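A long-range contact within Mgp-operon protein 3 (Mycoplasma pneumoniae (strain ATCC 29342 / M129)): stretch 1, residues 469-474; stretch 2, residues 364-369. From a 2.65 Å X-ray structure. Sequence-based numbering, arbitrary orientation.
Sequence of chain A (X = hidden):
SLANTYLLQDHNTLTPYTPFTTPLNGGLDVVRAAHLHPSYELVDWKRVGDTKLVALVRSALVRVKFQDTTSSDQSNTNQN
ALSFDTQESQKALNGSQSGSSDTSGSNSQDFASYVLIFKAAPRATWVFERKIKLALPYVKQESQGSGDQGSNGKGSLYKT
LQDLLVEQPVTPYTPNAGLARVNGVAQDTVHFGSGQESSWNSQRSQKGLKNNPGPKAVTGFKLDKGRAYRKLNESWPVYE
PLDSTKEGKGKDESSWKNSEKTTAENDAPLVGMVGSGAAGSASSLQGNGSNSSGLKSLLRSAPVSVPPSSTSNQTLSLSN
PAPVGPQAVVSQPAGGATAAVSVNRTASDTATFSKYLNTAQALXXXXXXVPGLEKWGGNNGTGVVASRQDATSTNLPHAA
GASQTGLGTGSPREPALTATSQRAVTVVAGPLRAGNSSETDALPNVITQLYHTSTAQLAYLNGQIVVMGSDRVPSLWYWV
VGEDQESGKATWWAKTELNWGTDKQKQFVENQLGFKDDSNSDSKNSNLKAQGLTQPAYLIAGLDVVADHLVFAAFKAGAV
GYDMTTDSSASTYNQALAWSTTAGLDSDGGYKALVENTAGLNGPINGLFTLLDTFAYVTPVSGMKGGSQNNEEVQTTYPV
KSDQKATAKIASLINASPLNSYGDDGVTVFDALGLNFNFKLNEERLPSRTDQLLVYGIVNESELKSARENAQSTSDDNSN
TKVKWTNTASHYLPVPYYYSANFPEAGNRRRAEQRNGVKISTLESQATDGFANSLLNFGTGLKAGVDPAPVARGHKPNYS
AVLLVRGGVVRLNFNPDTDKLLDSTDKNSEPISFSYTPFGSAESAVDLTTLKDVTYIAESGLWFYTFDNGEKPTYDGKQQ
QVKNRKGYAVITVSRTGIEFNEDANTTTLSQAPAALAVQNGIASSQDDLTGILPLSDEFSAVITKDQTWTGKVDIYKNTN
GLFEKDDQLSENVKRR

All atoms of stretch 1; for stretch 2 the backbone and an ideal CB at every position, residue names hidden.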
# COMPACT_ATOMS: atom_id res chain seq x y z
N GLY A 469 -0.88 8.63 -2.80
CA GLY A 469 -0.47 7.68 -3.83
C GLY A 469 -1.45 6.57 -4.09
O GLY A 469 -2.52 6.53 -3.48
N SER A 470 -1.08 5.66 -5.01
CA SER A 470 -1.93 4.53 -5.40
C SER A 470 -1.82 3.34 -4.44
O SER A 470 -0.95 3.33 -3.56
CB SER A 470 -1.64 4.10 -6.84
OG SER A 470 -0.39 3.45 -7.01
N ASP A 471 -2.72 2.38 -4.59
CA ASP A 471 -2.76 1.15 -3.79
C ASP A 471 -1.89 0.04 -4.38
O ASP A 471 -1.73 -1.00 -3.73
CB ASP A 471 -4.22 0.64 -3.59
CG ASP A 471 -5.16 0.74 -4.79
OD1 ASP A 471 -4.75 0.36 -5.91
OD2 ASP A 471 -6.33 1.16 -4.59
N ARG A 472 -1.32 0.25 -5.57
CA ARG A 472 -0.54 -0.81 -6.19
C ARG A 472 0.96 -0.54 -6.24
O ARG A 472 1.71 -1.49 -6.45
CB ARG A 472 -1.10 -1.18 -7.56
CG ARG A 472 -1.29 -2.68 -7.68
CD ARG A 472 -2.69 -3.04 -8.12
NE ARG A 472 -2.77 -3.19 -9.56
CZ ARG A 472 -3.35 -2.31 -10.37
NH1 ARG A 472 -3.39 -2.52 -11.68
NH2 ARG A 472 -3.92 -1.22 -9.87
N VAL A 473 1.40 0.72 -6.03
CA VAL A 473 2.83 1.09 -5.98
C VAL A 473 3.06 1.88 -4.67
O VAL A 473 2.25 2.75 -4.37
CB VAL A 473 3.29 1.90 -7.24
CG1 VAL A 473 4.73 2.38 -7.12
CG2 VAL A 473 3.11 1.09 -8.51
N PRO A 474 4.14 1.58 -3.88
CA PRO A 474 4.37 2.35 -2.64
C PRO A 474 4.68 3.82 -2.91
O PRO A 474 5.29 4.15 -3.93
CB PRO A 474 5.55 1.62 -1.99
CG PRO A 474 6.26 0.97 -3.11
CD PRO A 474 5.20 0.56 -4.08
N UNK A 364 1.87 -0.25 -17.06
CA UNK A 364 1.17 0.91 -17.64
C UNK A 364 -0.19 1.14 -16.95
O UNK A 364 -0.55 2.28 -16.65
CB UNK A 364 0.97 0.71 -19.14
N UNK A 365 -0.93 0.03 -16.70
CA UNK A 365 -2.23 -0.03 -16.05
C UNK A 365 -2.17 0.35 -14.56
O UNK A 365 -3.18 0.79 -14.01
CB UNK A 365 -2.81 -1.44 -16.20
N UNK A 366 -1.00 0.17 -13.92
CA UNK A 366 -0.74 0.50 -12.51
C UNK A 366 -0.35 1.99 -12.32
O UNK A 366 -0.17 2.44 -11.17
CB UNK A 366 0.37 -0.40 -11.97
N UNK A 367 -0.18 2.70 -13.43
CA UNK A 367 0.19 4.10 -13.41
C UNK A 367 1.69 4.30 -13.54
O UNK A 367 2.20 5.38 -13.22
CB UNK A 367 -0.31 4.75 -12.12
N UNK A 368 2.39 3.27 -14.01
CA UNK A 368 3.83 3.33 -14.23
C UNK A 368 4.01 3.84 -15.66
O UNK A 368 3.29 3.40 -16.56
CB UNK A 368 4.50 1.97 -14.01
N UNK A 369 4.90 4.83 -15.86
CA UNK A 369 5.17 5.39 -17.19
C UNK A 369 5.94 4.36 -18.02
O UNK A 369 7.11 4.08 -17.74
CB UNK A 369 5.96 6.70 -17.09

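Stretch 1 has no regular secondary structure, and stretch 2 is the end of a helix and the turn that follows. No hydrogen bond crosses between them, so the contact rests on packing around Arg472 and Val473.

Position 364 is helical, at phi/psi -52/-42. Its ideal CB has nothing of stretch 1 nearby. Stretch 1 therefore sets no preference, and many helix-tolerant residues would do. The deposited residue is His364. Its side chain does not reach stretch 1, but the backbone O of His364 accepts a hydrogen bond from the N of position 367, at 3.3 Å.

Position 365 has its CA-to-CB bond sideways to stretch 1. The ideal CB lies 4.7 Å from Arg472 NH1. A guanidinium this near would suit a polar or acidic side chain, and a small one would also fit. A long chain could also turn its end away from the contact. The deposited residue is Gln365. The end of its side chain leads away, and the residue touches stretch 1 only lightly. The backbone O of Gln365 is 4.1 Å from Arg472 NH1 and oblique to the guanidinium, too far for a hydrogen bond.

Position 366 is where the two backbones come nearest, with its CA 6.5 Å from the CA of Arg472. The CA-to-CB bond points sideways. The ideal CB is 4.3 Å from Arg472 NH1 and 4.7 Å from Val473 CG2. A side chain here has both the guanidinium and a valine methyl within reach. A long, flexible apolar chain would suit both, and leucine or isoleucine could fill part of the space. The deposited residue is Met366. Its end comes nearer to stretch 1 than its CB bond suggests. Met366 CG lies over one face of the guanidinium, 3.5 Å from Arg472 NH1. With chi1 m, chi2 t and chi3 p, the chain runs on until Met366 CE is 3.4 Å from Arg472 O and 3.8 Å from Val473 CG2. This residue has the largest covered area in the contact.

Position 367 has phi/psi 95/17. It is the first residue after the helix to leave helical angles, and a positive phi here belongs to a Schellman motif. An ideal CB would point toward stretch 1, 5.3 Å from Ser470 OG, so stretch 1 leaves it room. It would, however, be jammed against the carbonyl O of 366. The backbone alone calls for glycine. The deposited residue is Gly367.

Position 368 is extended, at -89/133, and its CA-to-CB bond is sideways. The ideal CB touches nothing of stretch 1, but Val473 CG2 is not far off. A branched or medium apolar residue could reach it. The deposited residue is Val368, with chi1 t. Val368 CG2 is 4.2 Å from Val473 CG2, a light apolar contact.

Position 369 is out of reach, so stretch 1 gives no guide. The deposited residue is Ile369, whose side chain makes no contact with stretch 1.

Stretch 2, residues 364-369: HQMGVI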
# COMPACT_ATOMS: atom_id res chain seq x y z
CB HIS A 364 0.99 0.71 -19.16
CG HIS A 364 0.02 1.67 -19.77
ND1 HIS A 364 0.37 2.98 -20.03
CD2 HIS A 364 -1.29 1.51 -20.08
CE1 HIS A 364 -0.71 3.57 -20.50
NE2 HIS A 364 -1.74 2.72 -20.55
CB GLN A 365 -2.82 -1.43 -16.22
CG GLN A 365 -4.34 -1.46 -16.38
CD GLN A 365 -4.84 -0.88 -17.69
OE1 GLN A 365 -4.45 -1.27 -18.79
NE2 GLN A 365 -5.75 0.07 -17.58
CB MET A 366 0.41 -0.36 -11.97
CG MET A 366 0.05 -1.78 -11.76
SD MET A 366 1.53 -2.73 -11.44
CE MET A 366 1.83 -2.26 -9.75
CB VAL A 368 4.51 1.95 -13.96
CG1 VAL A 368 5.93 1.89 -14.51
CG2 VAL A 368 4.50 1.60 -12.48
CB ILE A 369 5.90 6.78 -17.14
CG1 ILE A 369 5.12 7.82 -16.30
CG2 ILE A 369 6.23 7.29 -18.56
CD1 ILE A 369 5.97 9.00 -15.80
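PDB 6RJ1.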